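Local coordinates for oxalate biosynthetic component 1 (Burkholderia thailandensis, PDB 5IKY), which makes oxalate as a bifunctional enzyme of quorum sensing-dependent oxalogenesis, combining a serine hydrolase activity with a lyase activity, at residues A[61-66]-A[155-160]; A[102-107]-A[183-188]; A[128-133]-A[489-494]; A[214-219]-A[495-500]. All blocks are in the same frame, centred on the assembly; numbering follows the deposited sequence.

Overall arrangement
From the N terminus, contact 1 closes the first loop by pairing strand 60-64 with strand 156-160. Contact 2 opens inside that loop at 102-107 and closes beyond it at 183-188, so the two cross; they share one antiparallel sheet and touch through the Glu-63 to Arg-102 salt bridge. Contact 3 leaves helix 126-138, crosses both, and runs over 350 residues on to 489-494, tying the N-terminal domain to the hairpin of strands 481-483 and 491-493. Contact 4, from 214-219 to 495-500, comes after contacts 1 and 2 in series but crosses contact 3. It packs two helices beside strand 4-9 of the parallel sheet, and Arg-492 to Asp-499 links it to contact 3.

Contact 1 (A[61-66]-A[155-160]); sequences VREYGY and RIHTYL
Arg-62 and Thr-158 form one hydrogen-bonded pair of an antiparallel ladder, and Tyr-64 with Ile-156 forms the next. The first is closed by Arg-62 N to Thr-158 O at 2.8 Å and Thr-158 N to Arg-62 O at 3.0 Å; the second by Tyr-64 N to Ile-156 O at 2.8 Å and Ile-156 N to Tyr-64 O. Between them, Glu-63 CA approaches Ile-156 O in a CA-H...O contact. Strand 60-64 is the middle strand of a three-stranded antiparallel sheet in the N-terminal domain, between 156-160 and 185-186. The aromatic contact is T-shaped: His-157 turns its ring edge to the face of Tyr-66, centroids 5.2 Å apart and planes at 82°. Arg-155 CD also sits over a face of the Tyr-66 ring, near the rim, while Arg-155 NH2 is hydrogen-bonded to Asn-243. Apolar packing lies on the other side of the sheet, where Arg-62 CG, anti to the backbone N (chi1 178°), meets Ile-156 CD1 at 3.9 Å, the side chains crossing at about a right angle. Glu-63 runs alongside His-157 and points the same way, OE1 lying 3.6 Å from His-157 NE2, while OE2 makes a salt bridge with Arg-102.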
# COMPACT_ATOMS: atom_id res chain seq x y z
N VAL A 61 -25.05 -9.11 -33.64
CA VAL A 61 -25.20 -8.40 -32.37
C VAL A 61 -25.75 -9.31 -31.27
O VAL A 61 -26.51 -10.25 -31.53
CB VAL A 61 -26.13 -7.17 -32.52
CG1 VAL A 61 -27.59 -7.60 -32.63
CG2 VAL A 61 -25.94 -6.21 -31.36
N ARG A 62 -25.32 -9.05 -30.04
CA ARG A 62 -25.87 -9.69 -28.86
C ARG A 62 -26.40 -8.61 -27.93
O ARG A 62 -25.64 -8.00 -27.17
CB ARG A 62 -24.81 -10.55 -28.15
CG ARG A 62 -25.30 -11.22 -26.87
CD ARG A 62 -26.27 -12.36 -27.16
NE ARG A 62 -26.68 -13.06 -25.94
CZ ARG A 62 -27.83 -12.86 -25.31
NH1 ARG A 62 -28.71 -11.99 -25.79
NH2 ARG A 62 -28.10 -13.54 -24.21
N GLU A 63 -27.70 -8.37 -27.99
CA GLU A 63 -28.30 -7.28 -27.23
C GLU A 63 -29.40 -7.76 -26.29
O GLU A 63 -30.11 -8.72 -26.58
CB GLU A 63 -28.86 -6.21 -28.17
CG GLU A 63 -29.94 -6.72 -29.11
CD GLU A 63 -30.65 -5.59 -29.84
OE1 GLU A 63 -30.67 -4.46 -29.31
OE2 GLU A 63 -31.19 -5.84 -30.94
N TYR A 64 -29.54 -7.07 -25.16
CA TYR A 64 -30.61 -7.32 -24.21
C TYR A 64 -30.70 -6.19 -23.18
O TYR A 64 -29.71 -5.86 -22.53
CB TYR A 64 -30.40 -8.66 -23.49
CG TYR A 64 -31.51 -9.03 -22.53
CD1 TYR A 64 -32.68 -9.62 -22.99
CD2 TYR A 64 -31.39 -8.78 -21.17
CE1 TYR A 64 -33.70 -9.96 -22.12
CE2 TYR A 64 -32.41 -9.12 -20.29
CZ TYR A 64 -33.56 -9.70 -20.77
OH TYR A 64 -34.57 -10.04 -19.90
N GLY A 65 -31.89 -5.60 -23.07
CA GLY A 65 -32.16 -4.62 -22.03
C GLY A 65 -32.07 -3.17 -22.44
O GLY A 65 -32.15 -2.28 -21.60
N TYR A 66 -31.91 -2.91 -23.74
CA TYR A 66 -31.67 -1.54 -24.20
C TYR A 66 -32.81 -0.94 -25.02
O TYR A 66 -32.65 0.11 -25.63
CB TYR A 66 -30.38 -1.49 -25.03
CG TYR A 66 -29.13 -1.50 -24.18
CD1 TYR A 66 -28.62 -0.32 -23.65
CD2 TYR A 66 -28.47 -2.69 -23.90
CE1 TYR A 66 -27.49 -0.33 -22.87
CE2 TYR A 66 -27.33 -2.70 -23.12
CZ TYR A 66 -26.84 -1.52 -22.61
OH TYR A 66 -25.71 -1.52 -21.83
N ARG A 155 -27.17 -6.14 -18.50
CA ARG A 155 -27.51 -5.68 -19.83
C ARG A 155 -26.39 -6.08 -20.77
O ARG A 155 -25.28 -6.36 -20.32
CB ARG A 155 -27.70 -4.16 -19.87
CG ARG A 155 -28.90 -3.62 -19.11
CD ARG A 155 -28.87 -2.10 -19.13
NE ARG A 155 -30.04 -1.51 -18.50
CZ ARG A 155 -30.73 -0.49 -19.01
NH1 ARG A 155 -31.78 -0.00 -18.36
NH2 ARG A 155 -30.36 0.03 -20.17
N ILE A 156 -26.67 -6.11 -22.07
CA ILE A 156 -25.62 -6.35 -23.04
C ILE A 156 -25.98 -5.72 -24.38
O ILE A 156 -27.16 -5.65 -24.75
CB ILE A 156 -25.31 -7.86 -23.22
CG1 ILE A 156 -23.98 -8.05 -23.94
CG2 ILE A 156 -26.45 -8.57 -23.93
CD1 ILE A 156 -23.47 -9.47 -23.93
N HIS A 157 -24.97 -5.25 -25.09
CA HIS A 157 -25.14 -4.65 -26.41
C HIS A 157 -23.82 -4.73 -27.16
O HIS A 157 -23.14 -3.72 -27.35
CB HIS A 157 -25.62 -3.21 -26.28
CG HIS A 157 -26.40 -2.73 -27.47
ND1 HIS A 157 -25.79 -2.34 -28.65
CD2 HIS A 157 -27.73 -2.60 -27.67
CE1 HIS A 157 -26.72 -1.98 -29.51
NE2 HIS A 157 -27.90 -2.12 -28.95
N THR A 158 -23.45 -5.94 -27.57
CA THR A 158 -22.18 -6.18 -28.23
C THR A 158 -22.37 -6.47 -29.71
O THR A 158 -23.15 -7.34 -30.09
CB THR A 158 -21.42 -7.35 -27.57
OG1 THR A 158 -21.00 -6.96 -26.25
CG2 THR A 158 -20.21 -7.72 -28.38
N TYR A 159 -21.64 -5.73 -30.54
CA TYR A 159 -21.78 -5.84 -31.99
C TYR A 159 -20.45 -6.15 -32.66
O TYR A 159 -19.39 -5.71 -32.19
CB TYR A 159 -22.38 -4.54 -32.56
CG TYR A 159 -22.37 -4.44 -34.07
CD1 TYR A 159 -21.31 -3.85 -34.74
CD2 TYR A 159 -23.43 -4.94 -34.82
CE1 TYR A 159 -21.30 -3.75 -36.11
CE2 TYR A 159 -23.42 -4.85 -36.20
CZ TYR A 159 -22.36 -4.25 -36.84
OH TYR A 159 -22.34 -4.15 -38.21
N LEU A 160 -20.50 -6.90 -33.75
CA LEU A 160 -19.32 -7.16 -34.56
C LEU A 160 -19.61 -6.81 -36.02
O LEU A 160 -20.65 -7.17 -36.56
CB LEU A 160 -18.89 -8.62 -34.45
CG LEU A 160 -18.30 -9.04 -33.10
CD1 LEU A 160 -17.97 -10.53 -33.09
CD2 LEU A 160 -17.06 -8.23 -32.79

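Contact 2 (A[102-107]-A[183-188]); sequences RTQTSP and GWRMCG
Gln-104 is the first residue of 102-107 to meet the other segment: it and Arg-185 reach toward each other tip to tip. The amide end lies over one face of the guanidinium, offset toward its rim, with the two planes 61° apart, and behind it Gln-104 CG stands 3.9 Å from Arg-185 NH2. On the other partner, CG of Arg-185 is set between the backbone N and the carbonyl carbon (chi1 70°), and the chain then bends sharply at chi3 (-27°), which places NE. Thr-105 turns its side chain away, and its O stays 4.5 Å off Arg-185 NH2. Ser-106 comes to the edge of the guanidinium, near the plane of the group, with OG 3.5 Å from Arg-185 NH2. Pro-107 ends the walk by resting its ring on the bare backbone of Gly-183, where CG lies 3.9 Å from Gly-183 CA. The Pro-107 carbonyl oxygen accepts a hydrogen bond from Arg-62 NH2. The contact is a small one at the surface, fastening the loop that follows strand 99-102 to the edge strand 185-186. That strand pairs with 60-64 through the backbones of Arg-185 and Val-61, while Trp-184 touches Ile-60 and Arg-62 of strand 60-64, Thr-158 and Leu-160 of strand 156-160, and Leu-179 of helix 176-181.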
# COMPACT_ATOMS: atom_id res chain seq x y z
N ARG A 102 -40.69 -2.89 -29.10
CA ARG A 102 -40.12 -4.18 -29.48
C ARG A 102 -40.83 -5.35 -28.82
O ARG A 102 -40.88 -5.46 -27.59
CB ARG A 102 -38.63 -4.24 -29.15
CG ARG A 102 -37.74 -4.09 -30.36
CD ARG A 102 -36.40 -4.75 -30.14
NE ARG A 102 -35.52 -4.59 -31.30
CZ ARG A 102 -34.28 -5.05 -31.35
NH1 ARG A 102 -33.77 -5.71 -30.32
NH2 ARG A 102 -33.54 -4.86 -32.44
N THR A 103 -41.38 -6.23 -29.64
CA THR A 103 -42.04 -7.44 -29.17
C THR A 103 -41.11 -8.64 -29.35
O THR A 103 -41.21 -9.64 -28.64
CB THR A 103 -43.35 -7.68 -29.91
OG1 THR A 103 -43.13 -7.57 -31.32
CG2 THR A 103 -44.39 -6.65 -29.49
N GLN A 104 -40.21 -8.52 -30.32
CA GLN A 104 -39.11 -9.47 -30.48
C GLN A 104 -38.13 -9.28 -29.33
O GLN A 104 -37.78 -8.15 -28.99
CB GLN A 104 -38.40 -9.26 -31.82
CG GLN A 104 -37.01 -9.86 -31.89
CD GLN A 104 -36.03 -8.96 -32.64
OE1 GLN A 104 -36.30 -7.78 -32.85
NE2 GLN A 104 -34.90 -9.52 -33.03
N THR A 105 -37.68 -10.37 -28.73
CA THR A 105 -36.74 -10.28 -27.62
C THR A 105 -35.72 -11.41 -27.65
O THR A 105 -36.05 -12.56 -27.96
CB THR A 105 -37.48 -10.28 -26.26
OG1 THR A 105 -38.43 -9.20 -26.24
CG2 THR A 105 -36.50 -10.09 -25.11
N SER A 106 -34.47 -11.07 -27.32
CA SER A 106 -33.36 -12.01 -27.32
C SER A 106 -33.32 -12.82 -26.02
O SER A 106 -34.08 -12.53 -25.09
CB SER A 106 -32.04 -11.25 -27.52
OG SER A 106 -32.06 -10.51 -28.73
N PRO A 107 -32.45 -13.85 -25.95
CA PRO A 107 -32.26 -14.54 -24.67
C PRO A 107 -31.79 -13.60 -23.56
O PRO A 107 -30.99 -12.70 -23.81
CB PRO A 107 -31.17 -15.56 -24.99
CG PRO A 107 -31.35 -15.85 -26.43
CD PRO A 107 -31.79 -14.55 -27.06
N GLY A 183 -27.68 -16.64 -28.97
CA GLY A 183 -28.43 -15.40 -28.92
C GLY A 183 -27.99 -14.29 -29.87
O GLY A 183 -28.69 -13.29 -30.01
N TRP A 184 -26.83 -14.44 -30.50
CA TRP A 184 -26.37 -13.44 -31.46
C TRP A 184 -27.22 -13.52 -32.72
O TRP A 184 -27.73 -14.59 -33.07
CB TRP A 184 -24.89 -13.65 -31.82
CG TRP A 184 -23.93 -13.49 -30.68
CD1 TRP A 184 -23.85 -14.26 -29.56
CD2 TRP A 184 -22.88 -12.52 -30.58
NE1 TRP A 184 -22.83 -13.82 -28.75
CE2 TRP A 184 -22.21 -12.75 -29.36
CE3 TRP A 184 -22.44 -11.48 -31.40
CZ2 TRP A 184 -21.14 -11.98 -28.94
CZ3 TRP A 184 -21.37 -10.71 -30.98
CH2 TRP A 184 -20.73 -10.96 -29.76
N ARG A 185 -27.37 -12.39 -33.42
CA ARG A 185 -28.19 -12.37 -34.62
C ARG A 185 -27.75 -11.29 -35.62
O ARG A 185 -27.08 -10.33 -35.25
CB ARG A 185 -29.66 -12.18 -34.25
CG ARG A 185 -30.00 -10.80 -33.71
CD ARG A 185 -31.31 -10.84 -32.93
NE ARG A 185 -32.19 -11.90 -33.41
CZ ARG A 185 -33.28 -12.32 -32.77
NH1 ARG A 185 -34.02 -13.30 -33.28
NH2 ARG A 185 -33.61 -11.77 -31.61
N MET A 186 -28.13 -11.48 -36.88
CA MET A 186 -27.73 -10.59 -37.96
C MET A 186 -28.38 -9.21 -37.88
O MET A 186 -29.50 -9.07 -37.39
CB MET A 186 -28.06 -11.23 -39.32
CG MET A 186 -27.40 -12.58 -39.55
SD MET A 186 -25.62 -12.46 -39.76
CE MET A 186 -25.52 -11.42 -41.21
N CYS A 187 -27.66 -8.20 -38.36
CA CYS A 187 -28.16 -6.83 -38.33
C CYS A 187 -28.21 -6.23 -39.73
O CYS A 187 -27.59 -6.75 -40.66
CB CYS A 187 -27.28 -5.94 -37.45
SG CYS A 187 -26.67 -6.74 -35.96
N GLY A 188 -28.94 -5.13 -39.87
CA GLY A 188 -28.95 -4.38 -41.11
C GLY A 188 -27.83 -3.36 -41.11
O GLY A 188 -26.88 -3.46 -40.33

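Contact 3 (A[128-133]-A[489-494]); sequences LVRQIV and GGVRKA
Arg-130 and Gly-489 bring their CA atoms to 4.8 Å in the loop just before strand 491-493, and the local axes of helix 126-138 and the strand come within 8.0 Å, running almost in the same direction, at 17°. Arg-130 makes the polar link. CG lies anti to the carbonyl carbon (chi1 -65°) and the chain is extended from there to NE, whose N-H is given to Gly-489 O at 2.7 Å. The bond is fairly straight, with an N-H...O angle of 158°; it meets a lone pair of the oxygen in the carbonyl plane, and the oxygen lies close to the guanidinium plane, at its edge. The aliphatic part of the same side chain packs too: CG rests on Gly-489 CA at 3.6 Å, and CD meets Val-491 CG1 at 3.9 Å, the two side chains crossing at about a right angle. One turn further along the helix, Val-133 CG1 points at the strand backbone, 3.5 Å from Val-491 O, and touches Arg-492 CB at 4.2 Å. Beyond CB, Arg-492 leads away from the helix to salt bridges with Asp-484 and Asp-499. Strand 491-493 pairs with 481-483 in a two-stranded antiparallel hairpin, so the contact seats a helix of the N-terminal domain against it. A charged side chain bound to a neutral carbonyl would be expected to polarise that C=O, and the near-coplanar oxygen would favour this turn of the guanidinium; the rest is van der Waals packing of aliphatic carbons on side chain and backbone.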
# COMPACT_ATOMS: atom_id res chain seq x y z
N LEU A 128 -6.99 -13.04 -36.40
CA LEU A 128 -8.43 -12.87 -36.26
C LEU A 128 -8.86 -13.03 -34.81
O LEU A 128 -9.70 -12.28 -34.32
CB LEU A 128 -9.17 -13.87 -37.15
CG LEU A 128 -10.70 -13.86 -37.03
CD1 LEU A 128 -11.27 -12.57 -37.59
CD2 LEU A 128 -11.31 -15.07 -37.73
N VAL A 129 -8.29 -14.02 -34.13
CA VAL A 129 -8.60 -14.28 -32.73
C VAL A 129 -8.30 -13.07 -31.85
O VAL A 129 -9.11 -12.69 -31.01
CB VAL A 129 -7.83 -15.50 -32.19
CG1 VAL A 129 -8.14 -15.73 -30.73
CG2 VAL A 129 -8.16 -16.74 -33.01
N ARG A 130 -7.14 -12.47 -32.07
CA ARG A 130 -6.73 -11.29 -31.31
C ARG A 130 -7.72 -10.15 -31.44
O ARG A 130 -8.14 -9.56 -30.45
CB ARG A 130 -5.35 -10.81 -31.75
CG ARG A 130 -4.22 -11.78 -31.48
CD ARG A 130 -2.89 -11.08 -31.58
NE ARG A 130 -1.78 -11.95 -31.23
CZ ARG A 130 -0.91 -12.44 -32.12
NH1 ARG A 130 -1.04 -12.14 -33.40
NH2 ARG A 130 0.07 -13.24 -31.71
N GLN A 131 -8.08 -9.84 -32.68
CA GLN A 131 -8.99 -8.74 -32.96
C GLN A 131 -10.36 -8.98 -32.32
O GLN A 131 -11.02 -8.04 -31.88
CB GLN A 131 -9.13 -8.53 -34.47
CG GLN A 131 -7.81 -8.22 -35.16
CD GLN A 131 -7.95 -8.10 -36.66
OE1 GLN A 131 -9.03 -7.83 -37.18
NE2 GLN A 131 -6.85 -8.32 -37.38
N ILE A 132 -10.77 -10.24 -32.27
CA ILE A 132 -12.00 -10.62 -31.60
C ILE A 132 -11.87 -10.39 -30.10
O ILE A 132 -12.71 -9.73 -29.48
CB ILE A 132 -12.37 -12.08 -31.87
CG1 ILE A 132 -12.77 -12.27 -33.34
CG2 ILE A 132 -13.50 -12.54 -30.96
CD1 ILE A 132 -13.08 -13.70 -33.71
N VAL A 133 -10.81 -10.94 -29.52
CA VAL A 133 -10.54 -10.78 -28.09
C VAL A 133 -10.39 -9.30 -27.73
O VAL A 133 -10.91 -8.85 -26.72
CB VAL A 133 -9.26 -11.54 -27.67
CG1 VAL A 133 -8.88 -11.19 -26.24
CG2 VAL A 133 -9.46 -13.04 -27.83
N GLY A 489 -4.33 -15.66 -28.45
CA GLY A 489 -3.83 -14.47 -29.11
C GLY A 489 -2.76 -13.80 -28.28
O GLY A 489 -1.92 -13.07 -28.79
N GLY A 490 -2.79 -14.06 -26.97
CA GLY A 490 -1.77 -13.58 -26.06
C GLY A 490 -1.94 -12.15 -25.58
O GLY A 490 -1.17 -11.68 -24.74
N VAL A 491 -2.94 -11.46 -26.11
CA VAL A 491 -3.16 -10.06 -25.76
C VAL A 491 -4.63 -9.77 -25.47
O VAL A 491 -5.53 -10.37 -26.05
CB VAL A 491 -2.64 -9.13 -26.88
CG1 VAL A 491 -3.49 -9.27 -28.14
CG2 VAL A 491 -2.60 -7.68 -26.42
N ARG A 492 -4.87 -8.85 -24.53
CA ARG A 492 -6.23 -8.43 -24.18
C ARG A 492 -6.22 -6.98 -23.69
O ARG A 492 -5.16 -6.39 -23.50
CB ARG A 492 -6.82 -9.33 -23.10
CG ARG A 492 -5.98 -9.37 -21.84
CD ARG A 492 -6.68 -10.10 -20.71
NE ARG A 492 -5.81 -10.19 -19.54
CZ ARG A 492 -5.66 -9.23 -18.64
NH1 ARG A 492 -6.34 -8.10 -18.75
NH2 ARG A 492 -4.84 -9.40 -17.61
N LYS A 493 -7.41 -6.42 -23.49
CA LYS A 493 -7.53 -5.07 -22.96
C LYS A 493 -7.03 -5.04 -21.52
O LYS A 493 -7.35 -5.93 -20.73
CB LYS A 493 -8.98 -4.59 -23.03
CG LYS A 493 -9.13 -3.11 -23.35
CD LYS A 493 -8.70 -2.83 -24.78
CE LYS A 493 -9.01 -1.39 -25.17
NZ LYS A 493 -8.64 -1.11 -26.59
N ALA A 494 -6.25 -4.02 -21.18
CA ALA A 494 -5.72 -3.87 -19.83
C ALA A 494 -6.81 -3.37 -18.89
O ALA A 494 -7.48 -2.38 -19.18
CB ALA A 494 -4.53 -2.93 -19.83

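Contact 4 (A[214-219]-A[495-500]); sequences REALRE and CGTGDQ
Glu-215 and Gly-498 face each other across the contact, and of the flat groups on the Glu-215 side, the Arg-218 guanidinium carries Glu-215 CA over the centre of one face, 3.9 Å above its plane. The Glu-215 carboxylate is turned to the other helix, where its OE1 accepts from two waters. The first, 3.0 Å from Glu-215 OE1, accepts the N-H of Gly-498, 2.9 Å from Gly-498 N; the second also gives a weak bond to Cys-495 O. Beside this bridge the helices come close: Ala-216 CA and Gly-498 CA are 4.0 Å apart, and the methyls Ala-216 CB and Thr-497 CG2 meet at the same 4.0 Å. Both of these side chains also touch Ala-9 of strand 4-9, so the helices 206-218 and 497-510 lie next to each other on the parallel sheet, an arrangement consistent with the TIM-barrel family of this region. Glu-219 CG, anti to the carbonyl carbon (chi1 -71°), lies 3.4 Å from Gly-498 O; the chain then bends at chi2, and its carboxylate forms a salt bridge with Arg-505. At the start of the second helix, Cys-495 N gives a bond to Asp-499 OD2 at 3.0 Å, using the anti lone pair of that oxygen. With Glu-215 linked by water to a first-turn N-H, its negative charge would be expected to interact favourably with the N-terminal end of helix 497-510.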
# COMPACT_ATOMS: atom_id res chain seq x y z
N ARG A 214 -3.88 4.29 -7.07
CA ARG A 214 -3.73 3.37 -5.94
C ARG A 214 -3.44 1.95 -6.41
O ARG A 214 -2.59 1.25 -5.84
CB ARG A 214 -4.99 3.39 -5.07
CG ARG A 214 -5.33 4.75 -4.49
CD ARG A 214 -5.12 4.81 -2.99
NE ARG A 214 -6.21 4.19 -2.24
CZ ARG A 214 -6.05 3.47 -1.13
NH1 ARG A 214 -4.83 3.28 -0.64
NH2 ARG A 214 -7.10 2.95 -0.52
N GLU A 215 -4.15 1.51 -7.45
CA GLU A 215 -3.95 0.17 -8.00
C GLU A 215 -2.54 0.00 -8.54
O GLU A 215 -1.91 -1.03 -8.35
CB GLU A 215 -4.97 -0.10 -9.11
CG GLU A 215 -6.42 -0.06 -8.67
CD GLU A 215 -7.38 -0.02 -9.84
OE1 GLU A 215 -6.92 -0.14 -11.00
OE2 GLU A 215 -8.60 0.14 -9.61
N ALA A 216 -2.05 1.04 -9.21
CA ALA A 216 -0.71 1.02 -9.78
C ALA A 216 0.36 0.96 -8.70
O ALA A 216 1.35 0.24 -8.83
CB ALA A 216 -0.51 2.24 -10.67
N LEU A 217 0.15 1.72 -7.63
CA LEU A 217 1.12 1.80 -6.54
C LEU A 217 1.24 0.49 -5.76
O LEU A 217 2.35 0.09 -5.39
CB LEU A 217 0.75 2.94 -5.59
CG LEU A 217 0.99 4.34 -6.17
CD1 LEU A 217 0.16 5.39 -5.44
CD2 LEU A 217 2.47 4.69 -6.10
N ARG A 218 0.13 -0.19 -5.52
CA ARG A 218 0.17 -1.43 -4.75
C ARG A 218 0.75 -2.58 -5.59
O ARG A 218 1.15 -3.60 -5.04
CB ARG A 218 -1.22 -1.80 -4.22
CG ARG A 218 -2.24 -2.22 -5.26
CD ARG A 218 -3.54 -2.65 -4.58
NE ARG A 218 -4.55 -3.14 -5.51
CZ ARG A 218 -5.72 -2.55 -5.72
NH1 ARG A 218 -6.58 -3.06 -6.59
NH2 ARG A 218 -6.04 -1.44 -5.06
N GLU A 219 0.80 -2.39 -6.90
CA GLU A 219 1.40 -3.39 -7.78
C GLU A 219 2.90 -3.17 -7.96
O GLU A 219 3.57 -3.99 -8.58
CB GLU A 219 0.70 -3.40 -9.14
CG GLU A 219 -0.72 -3.97 -9.13
CD GLU A 219 -0.77 -5.47 -8.87
OE1 GLU A 219 0.31 -6.11 -8.80
OE2 GLU A 219 -1.89 -6.01 -8.75
N CYS A 495 -6.98 -4.06 -17.76
CA CYS A 495 -8.03 -3.71 -16.80
C CYS A 495 -7.62 -2.54 -15.92
O CYS A 495 -8.10 -2.39 -14.80
CB CYS A 495 -8.37 -4.93 -15.93
SG CYS A 495 -9.05 -6.34 -16.83
N GLY A 496 -6.73 -1.70 -16.43
CA GLY A 496 -6.21 -0.57 -15.68
C GLY A 496 -4.70 -0.56 -15.76
O GLY A 496 -4.09 -1.51 -16.26
N THR A 497 -4.09 0.51 -15.26
CA THR A 497 -2.64 0.62 -15.28
C THR A 497 -2.01 -0.41 -14.35
O THR A 497 -0.95 -0.97 -14.65
CB THR A 497 -2.19 2.05 -14.88
OG1 THR A 497 -2.55 2.96 -15.93
CG2 THR A 497 -0.69 2.11 -14.67
N GLY A 498 -2.67 -0.67 -13.23
CA GLY A 498 -2.20 -1.66 -12.27
C GLY A 498 -2.03 -3.03 -12.91
O GLY A 498 -1.15 -3.80 -12.53
N ASP A 499 -2.89 -3.32 -13.88
CA ASP A 499 -2.79 -4.56 -14.65
C ASP A 499 -1.44 -4.62 -15.37
O ASP A 499 -0.77 -5.65 -15.35
CB ASP A 499 -3.94 -4.64 -15.66
CG ASP A 499 -4.21 -6.06 -16.11
OD1 ASP A 499 -3.45 -6.98 -15.74
OD2 ASP A 499 -5.19 -6.25 -16.87
N GLN A 500 -1.06 -3.51 -15.99
CA GLN A 500 0.18 -3.44 -16.75
C GLN A 500 1.42 -3.38 -15.86
O GLN A 500 2.47 -3.91 -16.21
CB GLN A 500 0.15 -2.23 -17.69
CG GLN A 500 -0.83 -2.38 -18.84
CD GLN A 500 -1.16 -1.05 -19.48
OE1 GLN A 500 -1.06 -0.00 -18.85
NE2 GLN A 500 -1.56 -1.09 -20.75
O HOH W 1 -4.77 1.26 -12.53
O HOH W 2 -5.72 -2.72 -12.37